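Local coordinates for protein carbohydrate binding family 6 (Clostridium thermocellum, PDB 5A8C) that hydrolyses terminal non-reducing alpha-L-arabinofuranoside residues in alpha-L-arabinosides, as a family 43 glycoside hydrolase with a five-bladed beta-propeller fold, at residues F36-P40 / Q298-C302; C53-S57 / N67-T72; W97-W102 / Y117-G123. Numbering follows the deposited sequence.

Interaction 1: F36-P40 / Q298-C302; sequences FTADP and QRNVC. With TRS (2-amino-2-hydroxymethyl-propane-1,3-diol), chain C.
Here the first and last blades of the five-bladed propeller meet. The CA 36-to-40 and CA 298-to-301 directions lie 42° apart, with Thr37 nearest Asn300 (CA–CA 4.6 Å). Phe36 (chi1 m) lays its ring against Gln298, whose CB sits 3.6 Å from the ring centroid in a CH-pi contact. Thr37 N donates to Arg299 O (2.8 Å), and its OG1 (chi1 p) accepts from Val301 N (2.9 Å). Ala38 CB covers one face of the Arg299 guanidinium (m, t, m), 3.3 Å from NE. At Asp39, left-handed backbone angles (56/49) turn the corner; OD1, well out of the guanidinium plane, makes a long, purely electrostatic salt bridge to Arg299 NH1 (3.7 Å), while OD2 accepts from TRS O3 (2.6 Å), itself an acceptor from Arg299 NH1 (2.9 Å) and NH2 (3.1 Å). Pro40 CB packs on Val301 CG2 (4.0 Å). TRS, probably from the crystallisation liquor, also hydrogen-bonds Asp162 and Glu211, consistent with a sugar-binding pocket. Asp56 of strand 48-56 forms the closer salt bridge with Arg299, and strand 277-284 flanks Asn300 and Cys302.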
ATOM      1  N   PHE A  36       5.896 -15.558   0.373  1.00  6.83           N
ATOM      2  CA  PHE A  36       5.950 -14.397   1.266  1.00  6.30           C
ATOM      3  C   PHE A  36       5.366 -13.152   0.585  1.00  6.00           C
ATOM      4  O   PHE A  36       5.556 -12.930  -0.619  1.00  6.97           O
ATOM      5  CB  PHE A  36       7.409 -14.190   1.713  1.00  6.72           C
ATOM      6  CG  PHE A  36       7.928 -15.343   2.535  1.00  6.91           C
ATOM      7  CD1 PHE A  36       7.437 -15.533   3.819  1.00  7.49           C
ATOM      8  CD2 PHE A  36       8.860 -16.229   2.026  1.00  7.86           C
ATOM      9  CE1 PHE A  36       7.873 -16.618   4.572  1.00  8.59           C
ATOM     10  CE2 PHE A  36       9.274 -17.328   2.781  1.00  9.37           C
ATOM     11  CZ  PHE A  36       8.788 -17.499   4.052  1.00  9.35           C
ATOM     12  N   THR A  37       4.658 -12.364   1.388  1.00  5.99           N
ATOM     13  CA  THR A  37       3.885 -11.220   0.894  1.00  6.30           C
ATOM     14  C   THR A  37       4.012 -10.069   1.861  1.00  5.70           C
ATOM     15  O   THR A  37       4.077 -10.238   3.084  1.00  6.28           O
ATOM     16  CB  THR A  37       2.370 -11.603   0.784  1.00  7.13           C
ATOM     17  OG1 THR A  37       1.857 -12.162   1.984  1.00  7.31           O
ATOM     18  CG2 THR A  37       2.151 -12.554  -0.393  1.00  7.47           C
ATOM     19  N   ALA A  38       3.992  -8.840   1.307  1.00  5.45           N
ATOM     20  CA  ALA A  38       4.188  -7.633   2.105  1.00  5.29           C
ATOM     21  C   ALA A  38       3.420  -6.459   1.486  1.00  4.72           C
ATOM     22  O   ALA A  38       2.943  -6.521   0.343  1.00  5.47           O
ATOM     23  CB  ALA A  38       5.664  -7.258   2.169  1.00  6.15           C
ATOM     24  N   ASP A  39       3.303  -5.405   2.274  1.00  4.76           N
ATOM     25  CA  ASP A  39       2.845  -4.091   1.717  1.00  4.74           C
ATOM     26  C   ASP A  39       1.504  -4.175   1.013  1.00  4.66           C
ATOM     27  O   ASP A  39       1.344  -3.732  -0.127  1.00  5.43           O
ATOM     28  CB  ASP A  39       3.892  -3.521   0.747  1.00  5.25           C
ATOM     29  CG  ASP A  39       5.292  -3.562   1.277  1.00  5.04           C
ATOM     30  OD1 ASP A  39       5.511  -3.300   2.466  1.00  5.35           O
ATOM     31  OD2 ASP A  39       6.215  -3.811   0.412  1.00  5.89           O
ATOM     32  N   PRO A  40       0.498  -4.788   1.655  1.00  4.88           N
ATOM     33  CA  PRO A  40      -0.761  -5.025   0.953  1.00  4.93           C
ATOM     34  C   PRO A  40      -1.530  -3.779   0.550  1.00  4.72           C
ATOM     35  O   PRO A  40      -1.502  -2.753   1.275  1.00  5.71           O
ATOM     36  CB  PRO A  40      -1.546  -5.837   1.960  1.00  5.90           C
ATOM     37  CG  PRO A  40      -1.039  -5.382   3.298  1.00  5.57           C
ATOM     38  CD  PRO A  40       0.441  -5.221   3.060  1.00  5.60           C
ATOM     39  N   GLN A 298      11.105 -11.598   4.433  1.00  6.38           N
ATOM     40  CA  GLN A 298      10.186 -12.723   4.244  1.00  6.46           C
ATOM     41  C   GLN A 298       8.976 -12.482   5.108  1.00  6.07           C
ATOM     42  O   GLN A 298       8.797 -13.072   6.180  1.00  6.83           O
ATOM     43  CB  GLN A 298      10.854 -14.064   4.494  1.00  6.79           C
ATOM     44  CG  GLN A 298      11.847 -14.407   3.369  1.00  7.08           C
ATOM     45  CD  GLN A 298      12.545 -15.737   3.504  1.00  7.41           C
ATOM     46  OE1 GLN A 298      12.567 -16.516   2.550  1.00  8.49           O
ATOM     47  NE2 GLN A 298      13.204 -15.954   4.632  1.00  8.56           N
ATOM     48  N   ARG A 299       8.090 -11.595   4.633  1.00  5.38           N
ATOM     49  CA  ARG A 299       6.905 -11.133   5.343  1.00  5.58           C
ATOM     50  C   ARG A 299       5.682 -11.968   4.947  1.00  5.45           C
ATOM     51  O   ARG A 299       5.712 -12.722   3.984  1.00  5.94           O
ATOM     52  CB  ARG A 299       6.703  -9.653   5.061  1.00  5.51           C
ATOM     53  CG  ARG A 299       7.805  -8.777   5.664  1.00  5.83           C
ATOM     54  CD  ARG A 299       7.871  -7.398   5.088  1.00  5.50           C
ATOM     55  NE  ARG A 299       8.535  -7.384   3.791  1.00  5.55           N
ATOM     56  CZ  ARG A 299       8.717  -6.263   3.103  1.00  5.31           C
ATOM     57  NH1 ARG A 299       8.500  -5.081   3.654  1.00  5.71           N
ATOM     58  NH2 ARG A 299       9.107  -6.320   1.847  1.00  6.15           N
ATOM     59  N   ASN A 300       4.586 -11.769   5.682  1.00  5.41           N
ATOM     60  CA  ASN A 300       3.295 -12.341   5.284  1.00  5.63           C
ATOM     61  C   ASN A 300       2.185 -11.354   5.568  1.00  5.12           C
ATOM     62  O   ASN A 300       2.186 -10.641   6.590  1.00  5.87           O
ATOM     63  CB  ASN A 300       3.026 -13.690   5.952  1.00  5.82           C
ATOM     64  CG  ASN A 300       3.024 -13.582   7.466  1.00  5.74           C
ATOM     65  OD1 ASN A 300       4.043 -13.721   8.131  1.00  6.26           O
ATOM     66  ND2 ASN A 300       1.841 -13.325   8.027  1.00  6.52           N
ATOM     67  N   VAL A 301       1.183 -11.366   4.701  1.00  5.46           N
ATOM     68  CA  VAL A 301       0.007 -10.516   4.863  1.00  5.51           C
ATOM     69  C   VAL A 301      -0.798 -10.908   6.085  1.00  5.45           C
ATOM     70  O   VAL A 301      -0.907 -12.074   6.479  1.00  6.64           O
ATOM     71  CB  VAL A 301      -0.821 -10.535   3.578  1.00  6.19           C
ATOM     72  CG1 VAL A 301      -1.380 -11.927   3.265  1.00  6.96           C
ATOM     73  CG2 VAL A 301      -1.931  -9.517   3.553  1.00  7.49           C
ATOM     74  N   CYS A 302      -1.484  -9.916   6.672  1.00  6.10           N
ATOM     75  CA  CYS A 302      -2.384 -10.008   7.802  1.00  6.08           C
ATOM     76  C   CYS A 302      -3.623  -9.151   7.552  1.00  5.69           C
ATOM     77  O   CYS A 302      -3.557  -8.191   6.793  1.00  5.90           O
ATOM     78  CB  CYS A 302      -1.702  -9.565   9.100  1.00  6.71           C
ATOM     79  SG  CYS A 302      -0.292 -10.523   9.651  1.00  7.72           S
TER
HETATM   80  C   TRS C1331       8.890  -0.890   1.238  1.00  5.85           C
HETATM   81  C1  TRS C1331       9.637   0.220   0.508  1.00  6.77           C
HETATM   82  C2  TRS C1331       7.408  -0.557   1.318  1.00  6.01           C
HETATM   83  C3  TRS C1331       9.130  -2.267   0.559  1.00  5.90           C
HETATM   84  N   TRS C1331       9.420  -0.974   2.651  1.00  5.88           N
HETATM   85  O1  TRS C1331       9.076   0.361  -0.793  1.00  8.48           O
HETATM   86  O2  TRS C1331       7.165   0.512   2.238  1.00  6.30           O
HETATM   87  O3  TRS C1331       8.642  -3.352   1.288  1.00  6.03           O

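Interaction 2: C53-S57 / N67-T72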
ATOM      1  N   CYS A  53      -0.064  -7.679  -3.086  1.00  5.50           N
ATOM      2  CA  CYS A  53       1.062  -7.556  -2.182  1.00  5.57           C
ATOM      3  C   CYS A  53       2.373  -7.530  -2.967  1.00  5.54           C
ATOM      4  O   CYS A  53       2.512  -8.191  -3.995  1.00  6.07           O
ATOM      5  CB  CYS A  53       1.170  -8.739  -1.220  1.00  6.68           C
ATOM      6  SG  CYS A  53      -0.260  -8.938  -0.147  1.00 10.19           S
ATOM      7  N   SER A  54       3.360  -6.822  -2.421  1.00  5.52           N
ATOM      8  CA  SER A  54       4.744  -7.102  -2.794  1.00  5.58           C
ATOM      9  C   SER A  54       5.009  -8.592  -2.621  1.00  5.67           C
ATOM     10  O   SER A  54       4.726  -9.112  -1.533  1.00  6.28           O
ATOM     11  CB  SER A  54       5.676  -6.371  -1.820  1.00  5.47           C
ATOM     12  OG  SER A  54       5.609  -4.975  -1.963  1.00  6.02           O
ATOM     13  N   HIS A  55       5.523  -9.271  -3.633  1.00  5.59           N
ATOM     14  CA  HIS A  55       5.963 -10.664  -3.454  1.00  6.02           C
ATOM     15  C   HIS A  55       7.412 -10.666  -2.965  1.00  6.07           C
ATOM     16  O   HIS A  55       8.319 -10.303  -3.714  1.00  7.48           O
ATOM     17  CB  HIS A  55       5.849 -11.401  -4.736  1.00  7.20           C
ATOM     18  CG  HIS A  55       6.447 -12.790  -4.701  1.00  8.00           C
ATOM     19  ND1 HIS A  55       6.508 -13.707  -3.678  1.00  9.74           N
ATOM     20  CD2 HIS A  55       7.080 -13.366  -5.745  1.00  7.58           C
ATOM     21  CE1 HIS A  55       7.169 -14.789  -4.119  1.00  7.80           C
ATOM     22  NE2 HIS A  55       7.507 -14.606  -5.375  1.00 11.19           N
ATOM     23  N   ASP A  56       7.616 -10.948  -1.680  1.00  6.21           N
ATOM     24  CA  ASP A  56       8.940 -11.129  -1.127  1.00  6.68           C
ATOM     25  C   ASP A  56       9.486 -12.458  -1.637  1.00  6.57           C
ATOM     26  O   ASP A  56       9.013 -13.515  -1.209  1.00  7.88           O
ATOM     27  CB  ASP A  56       8.916 -11.154   0.427  1.00  6.86           C
ATOM     28  CG  ASP A  56       8.956  -9.808   1.110  1.00  6.06           C
ATOM     29  OD1 ASP A  56       9.394  -8.797   0.518  1.00  6.84           O
ATOM     30  OD2 ASP A  56       8.598  -9.811   2.328  1.00  6.77           O
ATOM     31  N   SER A  57      10.453 -12.428  -2.525  1.00  7.27           N
ATOM     32  CA  SER A  57      11.026 -13.666  -3.052  1.00  7.89           C
ATOM     33  C   SER A  57      11.662 -14.484  -1.931  1.00  7.17           C
ATOM     34  O   SER A  57      12.175 -13.948  -0.954  1.00  7.93           O
ATOM     35  CB  SER A  57      12.097 -13.376  -4.069  1.00  9.10           C
ATOM     36  OG  SER A  57      11.567 -12.625  -5.153  1.00  9.92           O
ATOM     37  N   ASN A  67      13.880  -8.152  -2.569  1.00  6.82           N
ATOM     38  CA  ASN A  67      13.825  -8.858  -3.844  1.00  7.05           C
ATOM     39  C   ASN A  67      12.356  -9.080  -4.184  1.00  6.50           C
ATOM     40  O   ASN A  67      11.801 -10.133  -3.875  1.00  7.30           O
ATOM     41  CB  ASN A  67      14.605 -10.165  -3.792  1.00  7.62           C
ATOM     42  CG  ASN A  67      14.631 -10.849  -5.106  1.00  8.64           C
ATOM     43  OD1 ASN A  67      14.201 -10.308  -6.152  1.00  9.02           O
ATOM     44  ND2 ASN A  67      15.099 -12.097  -5.084  1.00  9.45           N
ATOM     45  N   ILE A  68      11.739  -8.017  -4.710  1.00  6.63           N
ATOM     46  CA  ILE A  68      10.295  -7.943  -4.973  1.00  6.67           C
ATOM     47  C   ILE A  68      10.129  -7.683  -6.493  1.00  6.64           C
ATOM     48  O   ILE A  68      10.015  -6.517  -6.920  1.00  6.81           O
ATOM     49  CB  ILE A  68       9.619  -6.837  -4.160  1.00  6.78           C
ATOM     50  CG1 ILE A  68       9.846  -7.028  -2.645  1.00  6.95           C
ATOM     51  CG2 ILE A  68       8.134  -6.810  -4.460  1.00  6.99           C
ATOM     52  CD1 ILE A  68       9.584  -5.751  -1.856  1.00  7.07           C
ATOM     53  N   PRO A  69      10.122  -8.736  -7.315  1.00  6.81           N
ATOM     54  CA  PRO A  69      10.079  -8.575  -8.760  1.00  7.41           C
ATOM     55  C   PRO A  69       8.675  -8.494  -9.312  1.00  6.96           C
ATOM     56  O   PRO A  69       8.476  -8.225 -10.493  1.00  7.82           O
ATOM     57  CB  PRO A  69      10.830  -9.803  -9.263  1.00  8.58           C
ATOM     58  CG  PRO A  69      10.521 -10.859  -8.245  1.00  8.98           C
ATOM     59  CD  PRO A  69      10.524 -10.106  -6.945  1.00  7.70           C
ATOM     60  N   ASP A  70       7.707  -8.885  -8.480  1.00  6.48           N
ATOM     61  CA  ASP A  70       6.344  -9.131  -8.917  1.00  6.68           C
ATOM     62  C   ASP A  70       5.360  -8.874  -7.750  1.00  6.13           C
ATOM     63  O   ASP A  70       5.786  -8.629  -6.629  1.00  6.30           O
ATOM     64  CB  ASP A  70       6.237 -10.511  -9.606  1.00  7.94           C
ATOM     65  CG  ASP A  70       6.828 -11.671  -8.861  1.00  9.25           C
ATOM     66  OD1 ASP A  70       7.095 -11.543  -7.666  1.00 10.09           O
ATOM     67  OD2 ASP A  70       6.951 -12.748  -9.498  1.00 12.19           O
ATOM     68  N   ILE A  71       4.075  -8.928  -8.107  1.00  6.61           N
ATOM     69  CA  ILE A  71       2.959  -8.629  -7.206  0.80  6.48           C
ATOM     70  C   ILE A  71       2.074  -9.886  -7.101  1.00  6.20           C
ATOM     71  O   ILE A  71       1.584 -10.358  -8.119  1.00  7.61           O
ATOM     72  CB  ILE A  71       2.143  -7.463  -7.740  0.80  6.83           C
ATOM     73  CG1 ILE A  71       2.946  -6.219  -7.839  0.80  7.84           C
ATOM     74  CG2 ILE A  71       0.861  -7.274  -6.937  0.80  6.73           C
ATOM     75  CD1 ILE A  71       3.473  -5.766  -6.566  0.80  8.73           C
ATOM     76  N   THR A  72       1.798 -10.295  -5.871  1.00  6.35           N
ATOM     77  CA  THR A  72       0.918 -11.421  -5.565  1.00  6.90           C
ATOM     78  C   THR A  72      -0.493 -10.930  -5.376  1.00  6.72           C
ATOM     79  O   THR A  72      -0.692  -9.856  -4.812  1.00  7.50           O
ATOM     80  CB  THR A  72       1.404 -12.078  -4.224  1.00  8.32           C
ATOM     81  OG1 THR A  72       2.749 -12.479  -4.351  1.00 10.20           O
ATOM     82  CG2 THR A  72       0.508 -13.206  -3.800  1.00  8.59           C
TER
HETATM   83  O   HOH W   1       8.391 -14.775  -8.436  1.00 24.67           O
HETATM   84  O   HOH W   2      11.985  -8.867  -0.594  1.00  7.94           O
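Two consecutive strands of the first propeller blade meet here: the end of 48-56 pairs antiparallel with the start of 70-76, and Ser57 and the preceding 67-69 stay joined at the mouth of the pocket. The blade is a four-stranded meander, with strand 36-45 on the far side of 48-56 and strand 83-90 beyond 70-76. Regular pairing is short. Cys53 and Thr72 form a hydrogen-bonded pair, with Cys53 N to Thr72 O at 2.8 Å and Thr72 N to Cys53 O at 2.9 Å; Ser54 and Ile71 follow as a non-hydrogen-bonded pair, where Ile71 CA lies 3.3 Å from Cys53 O in a CA-H...O contact. The short strand segments 53-56 and 70-72 cross with their directions 114° apart, far from the 180° of an ideal antiparallel pair, yet His55 N still reaches Asp70 O (3.1 Å). Backbone contacts continue into 67-69: Ile68 CA approaches His55 O (3.3 Å), and Asn67 O accepts from both Ser57 N (3.0 Å) and Ser57 OG (2.8 Å), so one carbonyl closes the base of the loop between Ser57 and Asn67.

Ser54 CB rests on Ile68 CG2 (3.6 Å), and Ile68 itself lies near the bound TRS, beside Trp102. Polar ends tie these segments to their surroundings: Ser54 OG bonds Asp39, Asp56 bridges to Arg299, Thr72 OG1 bonds Glu87, and His55 ND1 bonds Phe36 O. A water accepts weakly from His55 NE2 (3.2 Å) and donates to Asp70 OD2 (2.7 Å). A second water joins the two segments by donating to Asp56 OD1 and accepting from Asn67 N, each at 2.8 Å.

Interaction 3: W97-W102 / Y117-G123; sequences WASVSW and YGNGGNG
Asn119 is the polar hub: with chi1 t, its OD1 accepts from two successive amides, Ser99 N (2.9 Å) and Val100 N (3.1 Å), while ND2 donates to Asn122 O (3.1 Å). A water bridges ND2 (3.0 Å) to Trp97 O (2.9 Å). Trp102 and Gly118 form an antiparallel hydrogen-bonded pair, CA–CA 4.8 Å, with Trp102 N to Gly118 O at 2.8 Å and Gly118 N to Trp102 O at 2.9 Å. A type I' turn, Asn119 to Asn122, closed by Asn122 N to Asn119 O (2.9 Å), connects second-blade strands 112-118 and 124-129. Gly120 (positive phi) sets its CA 3.4 Å from the Trp102 six-membered ring centroid, a CH-pi contact where a CB would crowd Val100 CG2. Tyr117 and the Trp97 six-membered ring, both residues chi1 p, are near parallel but barely overlap (centroids 6.0 Å, 22°); Tyr117 OH and Trp97 NE1 both hydrogen-bond Asp138. Ala98 CB touches Tyr117 CE2 (3.8 Å). Backbone hydrogen bonds to the Asn119 carboxamide thus hold an otherwise irregular loop beside Trp102, whose indole borders TRS.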
ATOM      1  N   TRP A  97      10.182  -0.680 -18.908  1.00  9.33           N
ATOM      2  CA  TRP A  97      11.182   0.177 -18.290  1.00  9.60           C
ATOM      3  C   TRP A  97      11.558  -0.203 -16.856  1.00  9.09           C
ATOM      4  O   TRP A  97      12.581   0.228 -16.380  1.00 10.64           O
ATOM      5  CB  TRP A  97      10.703   1.662 -18.331  1.00  9.98           C
ATOM      6  CG  TRP A  97       9.441   1.839 -17.504  1.00  9.23           C
ATOM      7  CD1 TRP A  97       8.154   1.618 -17.880  1.00 10.38           C
ATOM      8  CD2 TRP A  97       9.375   2.163 -16.114  1.00  8.71           C
ATOM      9  NE1 TRP A  97       7.298   1.756 -16.810  1.00 10.23           N
ATOM     10  CE2 TRP A  97       8.023   2.089 -15.715  1.00  9.11           C
ATOM     11  CE3 TRP A  97      10.338   2.513 -15.142  1.00  9.25           C
ATOM     12  CZ2 TRP A  97       7.628   2.354 -14.420  1.00  9.88           C
ATOM     13  CZ3 TRP A  97       9.914   2.770 -13.854  1.00  9.98           C
ATOM     14  CH2 TRP A  97       8.573   2.675 -13.494  1.00  9.79           C
ATOM     15  N   ALA A  98      10.703  -0.965 -16.164  1.00  8.23           N
ATOM     16  CA  ALA A  98      10.903  -1.228 -14.733  1.00  8.05           C
ATOM     17  C   ALA A  98      11.449  -2.624 -14.511  1.00  7.91           C
ATOM     18  O   ALA A  98      11.270  -3.519 -15.313  1.00  9.60           O
ATOM     19  CB  ALA A  98       9.579  -1.045 -13.987  1.00  8.00           C
ATOM     20  N   SER A  99      12.105  -2.773 -13.367  1.00  8.26           N
ATOM     21  CA  SER A  99      12.760  -3.993 -12.946  0.60  8.84           C
ATOM     22  C   SER A  99      12.115  -4.634 -11.718  1.00  7.45           C
ATOM     23  O   SER A  99      12.262  -5.858 -11.516  1.00  8.35           O
ATOM     24  CB  SER A  99      14.256  -3.710 -12.655  0.60  9.89           C
ATOM     25  OG  SER A  99      14.881  -3.219 -13.830  0.60 13.17           O
ATOM     26  N   VAL A 100      11.489  -3.846 -10.865  1.00  6.94           N
ATOM     27  CA  VAL A 100      10.935  -4.321  -9.592  1.00  6.83           C
ATOM     28  C   VAL A 100       9.544  -3.717  -9.426  1.00  6.80           C
ATOM     29  O   VAL A 100       9.227  -2.696 -10.057  1.00  6.89           O
ATOM     30  CB  VAL A 100      11.876  -4.035  -8.405  1.00  6.79           C
ATOM     31  CG1 VAL A 100      13.260  -4.546  -8.650  1.00  7.62           C
ATOM     32  CG2 VAL A 100      11.894  -2.565  -8.072  1.00  7.04           C
ATOM     33  N   SER A 101       8.778  -4.265  -8.489  1.00  6.34           N
ATOM     34  CA  SER A 101       7.408  -3.809  -8.289  1.00  6.06           C
ATOM     35  C   SER A 101       7.053  -3.759  -6.819  1.00  5.67           C
ATOM     36  O   SER A 101       6.433  -4.655  -6.295  1.00  7.51           O
ATOM     37  CB  SER A 101       6.431  -4.692  -9.049  1.00  6.98           C
ATOM     38  OG  SER A 101       6.455  -6.025  -8.645  1.00  7.65           O
ATOM     39  N   TRP A 102       7.464  -2.686  -6.127  1.00  5.80           N
ATOM     40  CA  TRP A 102       7.306  -2.592  -4.695  1.00  6.12           C
ATOM     41  C   TRP A 102       5.989  -1.929  -4.328  1.00  5.57           C
ATOM     42  O   TRP A 102       5.679  -0.836  -4.847  1.00  5.89           O
ATOM     43  CB  TRP A 102       8.457  -1.736  -4.098  1.00  5.92           C
ATOM     44  CG  TRP A 102       9.823  -2.272  -4.289  1.00  6.10           C
ATOM     45  CD1 TRP A 102      10.219  -3.383  -4.955  1.00  6.21           C
ATOM     46  CD2 TRP A 102      11.011  -1.683  -3.760  1.00  6.50           C
ATOM     47  NE1 TRP A 102      11.601  -3.538  -4.864  1.00  6.58           N
ATOM     48  CE2 TRP A 102      12.091  -2.466  -4.149  1.00  6.93           C
ATOM     49  CE3 TRP A 102      11.253  -0.501  -3.010  1.00  7.26           C
ATOM     50  CZ2 TRP A 102      13.408  -2.141  -3.829  1.00  7.40           C
ATOM     51  CZ3 TRP A 102      12.558  -0.201  -2.717  1.00  8.00           C
ATOM     52  CH2 TRP A 102      13.604  -0.985  -3.114  1.00  8.01           C
ATOM     53  N   TYR A 117       2.875   0.919  -8.811  1.00  5.31           N
ATOM     54  CA  TYR A 117       3.969   0.207  -8.169  1.00  5.72           C
ATOM     55  C   TYR A 117       5.210   1.045  -8.201  1.00  5.40           C
ATOM     56  O   TYR A 117       5.421   1.907  -9.064  1.00  6.44           O
ATOM     57  CB  TYR A 117       4.230  -1.138  -8.900  1.00  5.98           C
ATOM     58  CG  TYR A 117       4.634  -0.993 -10.351  1.00  6.16           C
ATOM     59  CD1 TYR A 117       3.683  -0.866 -11.358  1.00  6.37           C
ATOM     60  CD2 TYR A 117       5.975  -1.017 -10.721  1.00  6.73           C
ATOM     61  CE1 TYR A 117       4.066  -0.708 -12.694  1.00  6.95           C
ATOM     62  CE2 TYR A 117       6.355  -0.875 -12.043  1.00  6.79           C
ATOM     63  CZ  TYR A 117       5.416  -0.721 -13.044  1.00  6.79           C
ATOM     64  OH  TYR A 117       5.850  -0.644 -14.340  1.00  8.08           O
ATOM     65  N   GLY A 118       6.097   0.811  -7.215  1.00  5.57           N
ATOM     66  CA  GLY A 118       7.382   1.520  -7.177  1.00  5.82           C
ATOM     67  C   GLY A 118       8.480   0.688  -7.772  1.00  6.01           C
ATOM     68  O   GLY A 118       8.738  -0.448  -7.323  1.00  6.65           O
ATOM     69  N   ASN A 119       9.188   1.233  -8.754  1.00  6.20           N
ATOM     70  CA  ASN A 119      10.392   0.604  -9.307  1.00  6.56           C
ATOM     71  C   ASN A 119      11.607   0.855  -8.414  1.00  6.76           C
ATOM     72  O   ASN A 119      12.599   1.419  -8.850  1.00  8.14           O
ATOM     73  CB  ASN A 119      10.638   1.090 -10.729  1.00  6.82           C
ATOM     74  CG  ASN A 119      11.817   0.402 -11.410  1.00  7.27           C
ATOM     75  OD1 ASN A 119      11.972  -0.821 -11.273  1.00  8.22           O
ATOM     76  ND2 ASN A 119      12.577   1.131 -12.157  1.00  8.38           N
ATOM     77  N   GLY A 120      11.504   0.496  -7.121  1.00  6.89           N
ATOM     78  CA  GLY A 120      12.655   0.527  -6.263  1.00  7.81           C
ATOM     79  C   GLY A 120      13.188   1.906  -5.952  1.00  8.83           C
ATOM     80  O   GLY A 120      14.376   2.017  -5.621  1.00 11.24           O
ATOM     81  N   GLY A 121      12.331   2.901  -6.015  1.00  8.58           N
ATOM     82  CA  GLY A 121      12.764   4.312  -5.894  1.00  9.62           C
ATOM     83  C   GLY A 121      13.096   4.991  -7.213  1.00  9.34           C
ATOM     84  O   GLY A 121      13.322   6.203  -7.247  1.00 12.37           O
ATOM     85  N   ASN A 122      13.165   4.228  -8.298  1.00  9.23           N
ATOM     86  CA  ASN A 122      13.482   4.693  -9.641  0.70 10.01           C
ATOM     87  C   ASN A 122      12.237   4.790 -10.481  1.00  8.66           C
ATOM     88  O   ASN A 122      12.067   4.076 -11.468  1.00 10.49           O
ATOM     89  CB  ASN A 122      14.484   3.769 -10.309  0.70 12.22           C
ATOM     90  CG  ASN A 122      15.653   3.478  -9.440  0.70 16.59           C
ATOM     91  OD1 ASN A 122      15.941   2.301  -9.104  0.70 21.84           O
ATOM     92  ND2 ASN A 122      16.311   4.514  -9.028  0.70 18.53           N
ATOM     93  N   GLY A 123      11.313   5.674 -10.061  1.00  9.23           N
ATOM     94  CA  GLY A 123      10.066   5.884 -10.754  1.00  8.61           C
ATOM     95  C   GLY A 123       8.922   5.063 -10.207  1.00  7.06           C
ATOM     96  O   GLY A 123       9.099   3.972  -9.657  1.00  7.68           O
TER
HETATM   97  O   HOH W   3      14.309  -0.317 -14.133  1.00 17.95           O

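In the fold
Interaction 1 is wholly buried and joins segments 258 residues apart, bringing the first and last blades together; interaction 2 lies within the first blade, and interaction 3 ties the loop leading into the second blade to that blade's hairpin. The latter two are partly exposed. Interaction 1 combines hydrogen bonds of Thr37 with the Arg299 charge, interaction 2 relies on strand and loop amides, and interaction 3 on a side-chain amide with aromatic packing. Interactions 1 and 2 share a sheet and touch through the Arg299 NH2–Asp56 OD1 salt bridge (2.8 Å) and Asp39 OD2–Ser54 OG (2.7 Å). Interaction 2 also meets interaction 3, Ser101 N lying 3.0 Å from Ile68 O, whereas interactions 1 and 3 do not touch.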